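Local coordinates for FMN-binding protein (Syntrophomonas wolfei subsp. wolfei, PDB 3IN6) that binds flavin mononucleotide as a two-chain flavoprotein whose reaction, if any, is not established, at residues A104-E108 and G109-D113. Residues are numbered along the deposited sequence; the frame is centred on the assembly and turned at random.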
loop_
_atom_site.group_PDB
_atom_site.type_symbol
_atom_site.label_atom_id
_atom_site.label_comp_id
_atom_site.label_asym_id
_atom_site.label_seq_id
_atom_site.Cartn_x
_atom_site.Cartn_y
_atom_site.Cartn_z
ATOM N N ALA A 104 0.898 3.655 -20.665
ATOM C CA ALA A 104 2.102 3.831 -21.459
ATOM C C ALA A 104 3.356 3.812 -20.603
ATOM O O ALA A 104 3.321 4.143 -19.431
ATOM C CB ALA A 104 2.013 5.139 -22.236
ATOM N N ASP A 105 4.443 3.377 -21.226
ATOM C CA ASP A 105 5.771 3.303 -20.649
ATOM C C ASP A 105 6.638 4.030 -21.677
ATOM O O ASP A 105 6.989 3.460 -22.718
ATOM C CB ASP A 105 6.164 1.836 -20.516
ATOM C CG ASP A 105 7.571 1.635 -20.018
ATOM O OD1 ASP A 105 8.296 2.626 -19.778
ATOM O OD2 ASP A 105 7.945 0.460 -19.855
ATOM N N LEU A 106 6.977 5.285 -21.403
ATOM C CA LEU A 106 7.656 6.106 -22.401
ATOM C C LEU A 106 9.034 6.654 -22.003
ATOM O O LEU A 106 9.320 6.869 -20.820
ATOM C CB LEU A 106 6.718 7.255 -22.775
ATOM C CG LEU A 106 5.320 6.827 -23.237
ATOM C CD1 LEU A 106 4.387 8.009 -23.288
ATOM C CD2 LEU A 106 5.389 6.126 -24.604
ATOM N N GLN A 107 9.871 6.868 -23.021
ATOM C CA GLN A 107 11.224 7.419 -22.862
ATOM C C GLN A 107 11.362 8.828 -23.446
ATOM O O GLN A 107 12.411 9.436 -23.331
ATOM C CB GLN A 107 12.280 6.491 -23.489
ATOM C CG GLN A 107 12.690 5.306 -22.617
ATOM C CD GLN A 107 11.549 4.364 -22.334
ATOM O OE1 GLN A 107 10.757 4.059 -23.221
ATOM N NE2 GLN A 107 11.456 3.888 -21.092
ATOM N N GLU A 108 10.300 9.348 -24.051
ATOM C CA GLU A 108 10.303 10.695 -24.619
ATOM C C GLU A 108 8.872 11.203 -24.752
ATOM O O GLU A 108 7.935 10.455 -24.528
ATOM C CB GLU A 108 10.978 10.683 -25.991
ATOM C CG GLU A 108 10.310 9.756 -27.002
ATOM C CD GLU A 108 11.015 9.744 -28.340
ATOM O OE1 GLU A 108 12.266 9.806 -28.368
ATOM O OE2 GLU A 108 10.318 9.654 -29.372
ATOM N N GLY A 109 8.716 12.469 -25.120
ATOM C CA GLY A 109 7.402 13.079 -25.320
ATOM C C GLY A 109 7.015 14.027 -24.203
ATOM O O GLY A 109 7.754 14.195 -23.226
ATOM N N GLU A 110 5.845 14.636 -24.351
ATOM C CA GLU A 110 5.342 15.609 -23.376
ATOM C C GLU A 110 5.324 15.082 -21.930
ATOM O O GLU A 110 5.755 15.773 -21.009
ATOM C CB GLU A 110 3.947 16.123 -23.786
ATOM C CG GLU A 110 2.867 15.042 -23.885
ATOM C CD GLU A 110 1.498 15.587 -24.261
ATOM O OE1 GLU A 110 1.375 16.813 -24.496
ATOM O OE2 GLU A 110 0.536 14.782 -24.306
ATOM N N TYR A 111 4.841 13.865 -21.737
ATOM C CA TYR A 111 4.780 13.267 -20.391
ATOM C C TYR A 111 6.166 13.093 -19.777
ATOM O O TYR A 111 6.387 13.443 -18.621
ATOM C CB TYR A 111 4.113 11.907 -20.431
ATOM C CG TYR A 111 2.664 11.901 -20.818
ATOM C CD1 TYR A 111 1.714 12.603 -20.071
ATOM C CD2 TYR A 111 2.220 11.129 -21.886
ATOM C CE1 TYR A 111 0.371 12.571 -20.414
ATOM C CE2 TYR A 111 0.886 11.080 -22.225
ATOM C CZ TYR A 111 -0.036 11.798 -21.491
ATOM O OH TYR A 111 -1.368 11.736 -21.854
ATOM N N PHE A 112 7.084 12.541 -20.567
ATOM C CA PHE A 112 8.463 12.322 -20.136
ATOM C C PHE A 112 9.111 13.644 -19.736
ATOM O O PHE A 112 9.721 13.754 -18.670
ATOM C CB PHE A 112 9.255 11.646 -21.260
ATOM C CG PHE A 112 10.661 11.286 -20.885
ATOM C CD1 PHE A 112 10.941 10.073 -20.280
ATOM C CD2 PHE A 112 11.705 12.149 -21.152
ATOM C CE1 PHE A 112 12.243 9.732 -19.940
ATOM C CE2 PHE A 112 13.010 11.809 -20.808
ATOM C CZ PHE A 112 13.273 10.606 -20.207
ATOM N N ASP A 113 8.968 14.643 -20.600
ATOM C CA ASP A 113 9.510 15.972 -20.349
ATOM C C ASP A 113 8.910 16.574 -19.078
ATOM O O ASP A 113 9.610 17.142 -18.249
ATOM C CB ASP A 113 9.243 16.896 -21.546
ATOM C CG ASP A 113 10.054 16.519 -22.793
ATOM O OD1 ASP A 113 10.995 15.688 -22.712
ATOM O OD2 ASP A 113 9.748 17.084 -23.868
#
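F112 folds back from the first turn of its helix onto the backbone of Q107 and E108. F112 CB packs 3.5 Å from E108 C. CG sits anti to the backbone N (chi1 -176°), which swings the ring back over the peptide after Q107. There Q107 O lies over the centre of one ring face, 3.2 Å above the plane. The ring atoms are therefore nearly equidistant from that oxygen, with F112 CD2 at 3.6 Å from Q107 O. At the tip, F112 CZ is still 3.4 Å from Q107 O. F112 CD1 is also 3.6 Å from L106 O, which stands oblique to the ring. A short loop here joins strand 92-106 of the antiparallel sheet to helix 110-120; the sheet is consistent with the FMN-binding split barrel. G109 is the N-cap residue, and its O accepts the first helical bond from D113 N at 2.9 Å. G109 has a positive phi (106°), a value glycine reaches easily. A second, apolar contact lies beside the loop. L106 CD1 meets the Y111 ring at its edge, 4.0 Å from Y111 CD2. The Y111 side chain also touches C132 and V134 of strand 131-141. Q107 NE2 is hydrogen-bonded to K130 O.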